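PDB 6T7J: carbon monoxide dehydrogenase from Thermococcus sp. AM4, which catalyses the oxidation of carbon monoxide to carbon dioxide at a nickel-iron-sulfur cluster, here lacking nickel, probably passing the electrons to ferredoxin. Local coordinates for residues E431-A436 with G533-A538; E420-A425 with P515-G520; A21-K26 with I329-V334. One frame throughout, in Å; residues are numbered along the deposited sequence.

How the interactions relate
Interactions 1 and 2 belong to one Rossmann-like unit, built on the parallel sheet that contains strands 444-448 and 516-518. Helices 419-425 and 431-439 follow each other in the chain, as do strand 516-518 and helix 525-538, and the two contacts have centres about 14 Å apart. Both are purely apolar across their segments, but interaction 2 is buried and nearer the centre of the chain, whereas interaction 1 is partly buried, with Ala538 exposed. Interaction 3 lies on the opposite side of the chain's centre from interaction 1, their centres about 45 Å apart. It joins the N-terminal helix 20-30 to the other parallel sheet unit and, though buried, adds a lysine-to-carbonyl hydrogen bond to its apolar packing.

Interaction 1 of 3, residues E431-A436 with G533-A538; sequences EPLINA and GALADA
Leu535 is the main bump of helix 525-538 on this side, and it meets the two neighbouring side chains Leu433 and Ile434 of helix 431-439. Its CD2 methyl enters the notch between them, 3.9 Å from Ile434 CG1 and 4.0 Å from Leu433 CD2. The Leu433 methyl in turn faces the fork of Leu535, since CD2 of Leu433 is also 4.0 Å from CD1 of Leu535; these two leucines cross at roughly a right angle. Ile434 instead runs past Leu535 in the opposite direction and reaches farther, laying its CD1 on the small bump of Ala538, whose CB is 3.5 Å away. Ala538 stands one turn beyond Leu535, and as an alanine it offers a shallow surface for the long branch of the isoleucine. In Ile434, CG1 lies anti to the carbonyl carbon (chi1 -74°), which turns it toward Leu535, and the nearly extended chi2 (-161°) carries CD1 on to Ala538. The backbones stay well apart: the segment axes approach to 11.3 Å and cross at -75°, and the nearest CA pair is Ile434 with Leu535. The contact buries 151 Å², both sides summed. Leu426 packs against Leu433, and Leu539 against Ile434. Beneath, Leu433 and Leu535 both touch Ile445, so that the two leucines share a seat on strand 444-448. Helix 431-439 leads into that strand, and helix 525-538 connects strand 516-518 to strand 548-552 of the same parallel sheet, whose strand order 3-2-1-4-5-6 is that of a Rossmann-like alpha/beta fold.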
ATOM      1  N   GLU A 431     -31.904 -11.613 -25.566  1.00 62.35           N
ATOM      2  CA  GLU A 431     -32.674 -10.874 -26.561  1.00 63.17           C
ATOM      3  C   GLU A 431     -33.869 -10.105 -26.000  1.00 62.86           C
ATOM      4  O   GLU A 431     -34.084  -8.965 -26.444  1.00 62.04           O
ATOM      5  CB  GLU A 431     -33.126 -11.828 -27.674  1.00 68.54           C
ATOM      6  CG  GLU A 431     -33.683 -11.123 -28.900  1.00 65.15           C
ATOM      7  CD  GLU A 431     -34.185 -12.091 -29.954  1.00 81.17           C
ATOM      8  OE1 GLU A 431     -33.345 -12.763 -30.591  1.00 83.24           O
ATOM      9  OE2 GLU A 431     -35.418 -12.179 -30.144  1.00 72.09           O
ATOM     10  N   PRO A 432     -34.685 -10.640 -25.078  1.00 58.04           N
ATOM     11  CA  PRO A 432     -35.846  -9.854 -24.617  1.00 55.09           C
ATOM     12  C   PRO A 432     -35.479  -8.541 -23.939  1.00 61.68           C
ATOM     13  O   PRO A 432     -36.107  -7.513 -24.223  1.00 65.56           O
ATOM     14  CB  PRO A 432     -36.566 -10.813 -23.655  1.00 54.16           C
ATOM     15  CG  PRO A 432     -35.605 -11.918 -23.386  1.00 60.82           C
ATOM     16  CD  PRO A 432     -34.749 -12.029 -24.593  1.00 60.07           C
ATOM     17  N   LEU A 433     -34.481  -8.536 -23.050  1.00 64.91           N
ATOM     18  CA  LEU A 433     -34.090  -7.280 -22.414  1.00 62.39           C
ATOM     19  C   LEU A 433     -33.443  -6.321 -23.408  1.00 61.14           C
ATOM     20  O   LEU A 433     -33.618  -5.103 -23.296  1.00 61.06           O
ATOM     21  CB  LEU A 433     -33.144  -7.541 -21.243  1.00 63.58           C
ATOM     22  CG  LEU A 433     -32.637  -6.279 -20.539  1.00 61.39           C
ATOM     23  CD1 LEU A 433     -32.888  -6.338 -19.040  1.00 61.34           C
ATOM     24  CD2 LEU A 433     -31.163  -6.060 -20.833  1.00 61.84           C
ATOM     25  N   ILE A 434     -32.694  -6.845 -24.379  1.00 57.70           N
ATOM     26  CA  ILE A 434     -32.131  -5.989 -25.418  1.00 59.22           C
ATOM     27  C   ILE A 434     -33.244  -5.332 -26.226  1.00 64.23           C
ATOM     28  O   ILE A 434     -33.174  -4.142 -26.559  1.00 59.30           O
ATOM     29  CB  ILE A 434     -31.177  -6.803 -26.311  1.00 59.07           C
ATOM     30  CG1 ILE A 434     -29.871  -7.077 -25.567  1.00 61.05           C
ATOM     31  CG2 ILE A 434     -30.919  -6.079 -27.624  1.00 65.85           C
ATOM     32  CD1 ILE A 434     -28.728  -7.458 -26.469  1.00 64.81           C
ATOM     33  N   ASN A 435     -34.297  -6.091 -26.537  1.00 66.77           N
ATOM     34  CA  ASN A 435     -35.444  -5.518 -27.233  1.00 63.19           C
ATOM     35  C   ASN A 435     -36.138  -4.472 -26.373  1.00 65.42           C
ATOM     36  O   ASN A 435     -36.585  -3.439 -26.882  1.00 66.97           O
ATOM     37  CB  ASN A 435     -36.427  -6.620 -27.629  1.00 63.95           C
ATOM     38  CG  ASN A 435     -35.821  -7.633 -28.580  1.00 66.33           C
ATOM     39  OD1 ASN A 435     -36.056  -8.836 -28.455  1.00 62.26           O
ATOM     40  ND2 ASN A 435     -35.035  -7.152 -29.539  1.00 55.07           N
ATOM     41  N   ALA A 436     -36.246  -4.727 -25.067  1.00 64.39           N
ATOM     42  CA  ALA A 436     -36.858  -3.751 -24.172  1.00 60.69           C
ATOM     43  C   ALA A 436     -36.038  -2.469 -24.094  1.00 62.38           C
ATOM     44  O   ALA A 436     -36.600  -1.377 -23.951  1.00 58.12           O
ATOM     45  CB  ALA A 436     -37.031  -4.350 -22.779  1.00 59.90           C
ATOM     46  N   GLY A 533     -20.749  -6.151 -19.862  1.00 51.93           N
ATOM     47  CA  GLY A 533     -19.868  -6.738 -20.859  1.00 49.38           C
ATOM     48  C   GLY A 533     -20.615  -7.625 -21.834  1.00 50.29           C
ATOM     49  O   GLY A 533     -20.341  -7.610 -23.036  1.00 53.02           O
ATOM     50  N   ALA A 534     -21.583  -8.394 -21.331  1.00 43.82           N
ATOM     51  CA  ALA A 534     -22.428  -9.181 -22.221  1.00 48.85           C
ATOM     52  C   ALA A 534     -23.251  -8.270 -23.121  1.00 54.25           C
ATOM     53  O   ALA A 534     -23.231  -8.410 -24.351  1.00 57.05           O
ATOM     54  CB  ALA A 534     -23.330 -10.109 -21.408  1.00 44.26           C
ATOM     55  N   LEU A 535     -23.949  -7.301 -22.523  1.00 53.32           N
ATOM     56  CA  LEU A 535     -24.810  -6.405 -23.288  1.00 55.15           C
ATOM     57  C   LEU A 535     -24.033  -5.734 -24.410  1.00 54.60           C
ATOM     58  O   LEU A 535     -24.371  -5.870 -25.592  1.00 55.03           O
ATOM     59  CB  LEU A 535     -25.425  -5.354 -22.362  1.00 55.42           C
ATOM     60  CG  LEU A 535     -26.700  -5.735 -21.615  1.00 63.69           C
ATOM     61  CD1 LEU A 535     -27.461  -4.479 -21.236  1.00 62.67           C
ATOM     62  CD2 LEU A 535     -27.568  -6.659 -22.452  1.00 64.02           C
ATOM     63  N   ALA A 536     -22.962  -5.023 -24.044  1.00 54.37           N
ATOM     64  CA  ALA A 536     -22.114  -4.370 -25.032  1.00 53.30           C
ATOM     65  C   ALA A 536     -21.679  -5.340 -26.125  1.00 58.68           C
ATOM     66  O   ALA A 536     -21.641  -4.980 -27.306  1.00 59.32           O
ATOM     67  CB  ALA A 536     -20.900  -3.753 -24.340  1.00 53.69           C
ATOM     68  N   ASP A 537     -21.378  -6.588 -25.756  1.00 59.35           N
ATOM     69  CA  ASP A 537     -20.923  -7.539 -26.764  1.00 57.47           C
ATOM     70  C   ASP A 537     -22.077  -8.006 -27.641  1.00 59.59           C
ATOM     71  O   ASP A 537     -21.904  -8.212 -28.848  1.00 59.48           O
ATOM     72  CB  ASP A 537     -20.232  -8.728 -26.097  1.00 61.03           C
ATOM     73  CG  ASP A 537     -18.723  -8.577 -26.065  1.00 66.76           C
ATOM     74  OD1 ASP A 537     -18.194  -7.745 -26.834  1.00 60.72           O
ATOM     75  OD2 ASP A 537     -18.068  -9.284 -25.269  1.00 64.55           O
ATOM     76  N   ALA A 538     -23.266  -8.169 -27.056  1.00 55.80           N
ATOM     77  CA  ALA A 538     -24.403  -8.624 -27.846  1.00 55.79           C
ATOM     78  C   ALA A 538     -24.816  -7.584 -28.876  1.00 56.86           C
ATOM     79  O   ALA A 538     -25.271  -7.940 -29.969  1.00 50.24           O
ATOM     80  CB  ALA A 538     -25.573  -8.969 -26.928  1.00 47.92           C
TER

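Interaction 2 of 3, residues E420-A425 with P515-G520; sequences EAIVEA and PCLHMG
Leu517 and Met519, which meet Ile422 of helix 419-425, stand in sequence to either side of the flat imidazole of His518, whose CB leaves the strand in the direction opposite to theirs. At the edge of that ring, in its plane, lies Gly520 O, 3.1 Å from CE1 of His518. The backbone N of Gly520 also turns back to His518, giving a hydrogen bond to ND1 of 3.1 Å; the donor sits 26° out of the ring plane. NE2 is bound to Asn308 OD1, so both ring nitrogens are engaged and the rotation of the imidazole is fixed. Strand 516-518 is an outermost strand, within this chain, of a six-stranded parallel sheet of Rossmann-like order, hydrogen-bonded to strand 474-478, whose Val477 backs both Leu517 and Met519; helix 419-425 packs on the side to which Leu517 points. There Ile422 works alone for its helix. Its CD1 touches the methyl CE of Met519 at 3.7 Å and comes to 4.2 Å from CD1 of Leu517, thus resting on both. The methionine crosses the isoleucine at about a right angle: its chain is extended as far as SD, then bends there (chi3 75°), which swings CE round to the methyl of Ile422. The backbone of Gly520 bonds to Gly480, just ahead of Cys481, which lines the pocket of the broken iron-sulfur cluster, about 13 Å from the side chain of Met519.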
ATOM      1  N   GLU A 420     -26.121 -15.362 -14.432  1.00 62.01           N
ATOM      2  CA  GLU A 420     -26.716 -16.613 -14.886  1.00 59.15           C
ATOM      3  C   GLU A 420     -28.205 -16.659 -14.571  1.00 58.44           C
ATOM      4  O   GLU A 420     -29.015 -17.059 -15.417  1.00 62.22           O
ATOM      5  CB  GLU A 420     -25.992 -17.798 -14.245  1.00 59.98           C
ATOM      6  CG  GLU A 420     -24.588 -18.033 -14.781  1.00 60.86           C
ATOM      7  CD  GLU A 420     -23.542 -17.194 -14.071  1.00 58.71           C
ATOM      8  OE1 GLU A 420     -22.386 -17.155 -14.547  1.00 60.01           O
ATOM      9  OE2 GLU A 420     -23.874 -16.574 -13.040  1.00 48.92           O
ATOM     10  N   ALA A 421     -28.587 -16.246 -13.359  1.00 57.21           N
ATOM     11  CA  ALA A 421     -29.998 -16.239 -12.989  1.00 58.42           C
ATOM     12  C   ALA A 421     -30.791 -15.271 -13.855  1.00 62.05           C
ATOM     13  O   ALA A 421     -31.925 -15.566 -14.254  1.00 63.49           O
ATOM     14  CB  ALA A 421     -30.150 -15.883 -11.511  1.00 54.30           C
ATOM     15  N   ILE A 422     -30.209 -14.111 -14.165  1.00 58.29           N
ATOM     16  CA  ILE A 422     -30.895 -13.135 -15.005  1.00 61.94           C
ATOM     17  C   ILE A 422     -31.093 -13.681 -16.413  1.00 58.72           C
ATOM     18  O   ILE A 422     -32.177 -13.552 -16.994  1.00 58.66           O
ATOM     19  CB  ILE A 422     -30.122 -11.804 -15.015  1.00 61.25           C
ATOM     20  CG1 ILE A 422     -30.156 -11.159 -13.628  1.00 57.95           C
ATOM     21  CG2 ILE A 422     -30.697 -10.857 -16.057  1.00 48.39           C
ATOM     22  CD1 ILE A 422     -29.041 -10.170 -13.391  1.00 53.55           C
ATOM     23  N   VAL A 423     -30.057 -14.303 -16.983  1.00 56.25           N
ATOM     24  CA  VAL A 423     -30.185 -14.868 -18.326  1.00 62.09           C
ATOM     25  C   VAL A 423     -31.207 -15.998 -18.330  1.00 62.80           C
ATOM     26  O   VAL A 423     -31.977 -16.156 -19.286  1.00 65.25           O
ATOM     27  CB  VAL A 423     -28.813 -15.334 -18.848  1.00 60.81           C
ATOM     28  CG1 VAL A 423     -28.970 -16.123 -20.138  1.00 59.38           C
ATOM     29  CG2 VAL A 423     -27.900 -14.140 -19.068  1.00 49.96           C
ATOM     30  N   GLU A 424     -31.245 -16.792 -17.255  1.00 64.57           N
ATOM     31  CA  GLU A 424     -32.271 -17.824 -17.135  1.00 66.42           C
ATOM     32  C   GLU A 424     -33.663 -17.214 -17.049  1.00 67.90           C
ATOM     33  O   GLU A 424     -34.633 -17.807 -17.537  1.00 71.41           O
ATOM     34  CB  GLU A 424     -32.001 -18.696 -15.908  1.00 70.98           C
ATOM     35  CG  GLU A 424     -31.142 -19.923 -16.175  1.00 74.06           C
ATOM     36  CD  GLU A 424     -31.092 -20.863 -14.982  1.00 74.04           C
ATOM     37  OE1 GLU A 424     -30.206 -21.745 -14.950  1.00 74.06           O
ATOM     38  OE2 GLU A 424     -31.941 -20.716 -14.075  1.00 70.29           O
ATOM     39  N   ALA A 425     -33.782 -16.036 -16.432  1.00 66.21           N
ATOM     40  CA  ALA A 425     -35.078 -15.373 -16.349  1.00 65.00           C
ATOM     41  C   ALA A 425     -35.554 -14.898 -17.715  1.00 65.58           C
ATOM     42  O   ALA A 425     -36.763 -14.830 -17.959  1.00 70.40           O
ATOM     43  CB  ALA A 425     -35.007 -14.200 -15.373  1.00 56.02           C
ATOM     44  N   PRO A 515     -38.311  -4.779  -9.626  1.00 54.97           N
ATOM     45  CA  PRO A 515     -37.621  -3.727 -10.385  1.00 55.92           C
ATOM     46  C   PRO A 515     -36.228  -3.405  -9.864  1.00 58.86           C
ATOM     47  O   PRO A 515     -35.525  -2.598 -10.489  1.00 56.09           O
ATOM     48  CB  PRO A 515     -38.557  -2.520 -10.236  1.00 54.19           C
ATOM     49  CG  PRO A 515     -39.234  -2.744  -8.933  1.00 58.04           C
ATOM     50  CD  PRO A 515     -39.392  -4.233  -8.784  1.00 52.83           C
ATOM     51  N   CYS A 516     -35.815  -3.998  -8.743  1.00 49.82           N
ATOM     52  CA  CYS A 516     -34.481  -3.808  -8.185  1.00 49.98           C
ATOM     53  C   CYS A 516     -33.843  -5.176  -7.995  1.00 54.13           C
ATOM     54  O   CYS A 516     -34.405  -6.033  -7.305  1.00 51.52           O
ATOM     55  CB  CYS A 516     -34.539  -3.044  -6.860  1.00 49.98           C
ATOM     56  SG  CYS A 516     -35.150  -1.345  -7.010  1.00 52.63           S
ATOM     57  N   LEU A 517     -32.672  -5.374  -8.597  1.00 49.99           N
ATOM     58  CA  LEU A 517     -32.019  -6.679  -8.661  1.00 45.95           C
ATOM     59  C   LEU A 517     -30.818  -6.704  -7.719  1.00 52.09           C
ATOM     60  O   LEU A 517     -29.820  -6.003  -7.941  1.00 49.94           O
ATOM     61  CB  LEU A 517     -31.609  -7.006 -10.096  1.00 46.56           C
ATOM     62  CG  LEU A 517     -32.755  -7.054 -11.115  1.00 47.64           C
ATOM     63  CD1 LEU A 517     -32.282  -7.601 -12.450  1.00 44.96           C
ATOM     64  CD2 LEU A 517     -33.926  -7.871 -10.585  1.00 45.06           C
ATOM     65  N   HIS A 518     -30.922  -7.522  -6.673  1.00 47.14           N
ATOM     66  CA  HIS A 518     -29.819  -7.783  -5.754  1.00 49.95           C
ATOM     67  C   HIS A 518     -28.829  -8.716  -6.439  1.00 50.08           C
ATOM     68  O   HIS A 518     -29.127  -9.895  -6.653  1.00 51.40           O
ATOM     69  CB  HIS A 518     -30.351  -8.401  -4.464  1.00 43.99           C
ATOM     70  CG  HIS A 518     -29.344  -8.466  -3.358  1.00 48.55           C
ATOM     71  ND1 HIS A 518     -27.989  -8.327  -3.568  1.00 50.75           N
ATOM     72  CD2 HIS A 518     -29.500  -8.666  -2.027  1.00 50.04           C
ATOM     73  CE1 HIS A 518     -27.353  -8.440  -2.416  1.00 51.84           C
ATOM     74  NE2 HIS A 518     -28.246  -8.643  -1.464  1.00 53.79           N
ATOM     75  N   MET A 519     -27.647  -8.202  -6.777  1.00 46.79           N
ATOM     76  CA  MET A 519     -26.652  -8.981  -7.497  1.00 48.57           C
ATOM     77  C   MET A 519     -25.517  -9.474  -6.603  1.00 50.59           C
ATOM     78  O   MET A 519     -24.563 -10.072  -7.110  1.00 51.38           O
ATOM     79  CB  MET A 519     -26.101  -8.167  -8.668  1.00 48.44           C
ATOM     80  CG  MET A 519     -27.165  -7.825  -9.698  1.00 44.90           C
ATOM     81  SD  MET A 519     -26.504  -7.262 -11.276  1.00 44.43           S
ATOM     82  CE  MET A 519     -25.934  -8.808 -11.981  1.00 50.01           C
ATOM     83  N   GLY A 520     -25.596  -9.245  -5.290  1.00 49.62           N
ATOM     84  CA  GLY A 520     -24.711  -9.889  -4.337  1.00 51.13           C
ATOM     85  C   GLY A 520     -23.918  -8.877  -3.521  1.00 51.85           C
ATOM     86  O   GLY A 520     -24.434  -7.824  -3.137  1.00 50.01           O
TER

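Interaction 3 of 3, residues A21-K26 with I329-V334; sequences AELIEK and IITGAV
Lys26 lies along Ile330, joining the N-terminal helix 20-30 to the C-terminal end of helix 325-330, in the beta-alpha-beta crossover between strands 318-320 and 336-339 of a parallel, Rossmann-like sheet. From CB the chain sets out with CG anti to the backbone N (chi1 -178°), and CG passes 4.1 Å from Ile330 CG2. Next CD reaches 3.4 Å from Ile330 O, and CE stays close to the same oxygen. A bend at chi4 then turns NZ to donate a hydrogen bond to Ile330 O, 3.2 Å long, with a C=O...N angle of 157° and the donor 16° from the carbonyl plane. NZ also forms a salt bridge with Glu30 and a hydrogen bond with Arg403 O, so the amino group is gripped from several residues. A leucine in its place would probably leave Ile330 O without this donor and the carboxylate of Glu30 without its charge partner. One turn before Lys26, Leu23 O lies 3.8 Å from Ile330 CG2. Thr331 gives its OG1 to the carbonyl oxygen of Ala328, while its CG2 methyl meets Leu23 CD2 at 3.7 Å.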
ATOM      1  N   ALA A  21     -33.686   4.714  14.458  1.00 66.38           N
ATOM      2  CA  ALA A  21     -33.885   5.788  15.425  1.00 60.53           C
ATOM      3  C   ALA A  21     -34.100   5.235  16.831  1.00 62.51           C
ATOM      4  O   ALA A  21     -33.484   5.708  17.796  1.00 62.48           O
ATOM      5  CB  ALA A  21     -35.070   6.655  15.002  1.00 56.51           C
ATOM      6  N   GLU A  22     -34.988   4.242  16.965  1.00 61.10           N
ATOM      7  CA  GLU A  22     -35.260   3.659  18.276  1.00 63.37           C
ATOM      8  C   GLU A  22     -33.981   3.161  18.933  1.00 62.64           C
ATOM      9  O   GLU A  22     -33.764   3.371  20.133  1.00 60.27           O
ATOM     10  CB  GLU A  22     -36.265   2.510  18.158  1.00 62.42           C
ATOM     11  CG  GLU A  22     -37.202   2.573  16.964  1.00 63.26           C
ATOM     12  CD  GLU A  22     -38.061   1.321  16.843  1.00 64.86           C
ATOM     13  OE1 GLU A  22     -37.931   0.422  17.702  1.00 61.14           O
ATOM     14  OE2 GLU A  22     -38.865   1.233  15.891  1.00 61.06           O
ATOM     15  N   LEU A  23     -33.109   2.519  18.156  1.00 59.27           N
ATOM     16  CA  LEU A  23     -31.908   1.931  18.731  1.00 54.47           C
ATOM     17  C   LEU A  23     -30.845   2.979  19.030  1.00 55.57           C
ATOM     18  O   LEU A  23     -30.093   2.827  19.998  1.00 56.57           O
ATOM     19  CB  LEU A  23     -31.359   0.852  17.801  1.00 57.76           C
ATOM     20  CG  LEU A  23     -31.859  -0.572  18.062  1.00 56.62           C
ATOM     21  CD1 LEU A  23     -33.342  -0.606  18.405  1.00 63.09           C
ATOM     22  CD2 LEU A  23     -31.579  -1.441  16.861  1.00 57.39           C
ATOM     23  N   ILE A  24     -30.773   4.049  18.236  1.00 56.48           N
ATOM     24  CA  ILE A  24     -29.887   5.155  18.595  1.00 60.23           C
ATOM     25  C   ILE A  24     -30.326   5.773  19.916  1.00 60.41           C
ATOM     26  O   ILE A  24     -29.497   6.086  20.785  1.00 59.10           O
ATOM     27  CB  ILE A  24     -29.839   6.196  17.462  1.00 60.14           C
ATOM     28  CG1 ILE A  24     -29.215   5.582  16.210  1.00 53.98           C
ATOM     29  CG2 ILE A  24     -29.047   7.423  17.891  1.00 65.24           C
ATOM     30  CD1 ILE A  24     -29.155   6.527  15.038  1.00 58.17           C
ATOM     31  N   GLU A  25     -31.638   5.930  20.112  1.00 61.46           N
ATOM     32  CA  GLU A  25     -32.113   6.482  21.376  1.00 60.63           C
ATOM     33  C   GLU A  25     -31.871   5.521  22.536  1.00 59.51           C
ATOM     34  O   GLU A  25     -31.569   5.955  23.654  1.00 59.21           O
ATOM     35  CB  GLU A  25     -33.589   6.822  21.282  1.00 63.80           C
ATOM     36  CG  GLU A  25     -33.944   7.594  20.064  1.00 73.91           C
ATOM     37  CD  GLU A  25     -35.412   7.622  19.910  1.00 81.33           C
ATOM     38  OE1 GLU A  25     -35.911   7.846  18.775  1.00 87.62           O
ATOM     39  OE2 GLU A  25     -36.084   7.525  20.968  1.00 77.89           O
ATOM     40  N   LYS A  26     -32.022   4.217  22.294  1.00 61.12           N
ATOM     41  CA  LYS A  26     -31.704   3.237  23.330  1.00 56.16           C
ATOM     42  C   LYS A  26     -30.233   3.307  23.716  1.00 56.66           C
ATOM     43  O   LYS A  26     -29.888   3.247  24.904  1.00 56.45           O
ATOM     44  CB  LYS A  26     -32.071   1.832  22.853  1.00 52.85           C
ATOM     45  CG  LYS A  26     -31.817   0.745  23.881  1.00 54.80           C
ATOM     46  CD  LYS A  26     -32.372  -0.590  23.418  1.00 55.56           C
ATOM     47  CE  LYS A  26     -32.365  -1.609  24.543  1.00 52.91           C
ATOM     48  NZ  LYS A  26     -30.991  -1.863  25.051  1.00 54.45           N
ATOM     49  N   ILE A 329     -26.154  -4.972  18.163  1.00 54.41           N
ATOM     50  CA  ILE A 329     -25.798  -5.360  19.522  1.00 53.05           C
ATOM     51  C   ILE A 329     -26.669  -4.625  20.530  1.00 49.31           C
ATOM     52  O   ILE A 329     -26.915  -5.125  21.635  1.00 45.15           O
ATOM     53  CB  ILE A 329     -24.299  -5.105  19.770  1.00 50.07           C
ATOM     54  CG1 ILE A 329     -23.464  -5.690  18.629  1.00 46.65           C
ATOM     55  CG2 ILE A 329     -23.862  -5.685  21.107  1.00 47.73           C
ATOM     56  CD1 ILE A 329     -21.993  -5.338  18.707  1.00 50.72           C
ATOM     57  N   ILE A 330     -27.163  -3.437  20.171  1.00 51.83           N
ATOM     58  CA  ILE A 330     -27.966  -2.643  21.098  1.00 53.19           C
ATOM     59  C   ILE A 330     -29.399  -3.145  21.195  1.00 58.17           C
ATOM     60  O   ILE A 330     -30.139  -2.716  22.090  1.00 58.36           O
ATOM     61  CB  ILE A 330     -27.853  -1.167  20.673  1.00 54.75           C
ATOM     62  CG1 ILE A 330     -26.373  -0.802  20.529  1.00 54.83           C
ATOM     63  CG2 ILE A 330     -28.507  -0.237  21.684  1.00 57.19           C
ATOM     64  CD1 ILE A 330     -26.111   0.647  20.246  1.00 46.52           C
ATOM     65  N   THR A 331     -29.807  -4.067  20.316  1.00 57.08           N
ATOM     66  CA  THR A 331     -31.074  -4.761  20.524  1.00 53.04           C
ATOM     67  C   THR A 331     -31.052  -5.572  21.812  1.00 57.45           C
ATOM     68  O   THR A 331     -32.105  -5.811  22.415  1.00 57.11           O
ATOM     69  CB  THR A 331     -31.390  -5.678  19.341  1.00 57.14           C
ATOM     70  OG1 THR A 331     -30.435  -6.747  19.291  1.00 50.64           O
ATOM     71  CG2 THR A 331     -31.359  -4.904  18.032  1.00 48.32           C
ATOM     72  N   GLY A 332     -29.868  -5.997  22.251  1.00 51.98           N
ATOM     73  CA  GLY A 332     -29.732  -6.788  23.454  1.00 54.42           C
ATOM     74  C   GLY A 332     -29.967  -8.270  23.277  1.00 53.43           C
ATOM     75  O   GLY A 332     -29.965  -9.003  24.272  1.00 57.10           O
ATOM     76  N   ALA A 333     -30.156  -8.738  22.044  1.00 53.08           N
ATOM     77  CA  ALA A 333     -30.509 -10.128  21.787  1.00 57.38           C
ATOM     78  C   ALA A 333     -29.456 -10.874  20.977  1.00 54.12           C
ATOM     79  O   ALA A 333     -29.717 -11.998  20.537  1.00 60.32           O
ATOM     80  CB  ALA A 333     -31.862 -10.208  21.071  1.00 50.99           C
ATOM     81  N   VAL A 334     -28.281 -10.290  20.768  1.00 53.74           N
ATOM     82  CA  VAL A 334     -27.228 -10.934  19.989  1.00 59.03           C
ATOM     83  C   VAL A 334     -26.342 -11.726  20.943  1.00 55.68           C
ATOM     84  O   VAL A 334     -25.604 -11.151  21.747  1.00 54.96           O
ATOM     85  CB  VAL A 334     -26.411  -9.916  19.187  1.00 49.39           C
ATOM     86  CG1 VAL A 334     -25.225 -10.598  18.525  1.00 43.77           C
ATOM     87  CG2 VAL A 334     -27.287  -9.251  18.141  1.00 55.90           C
TER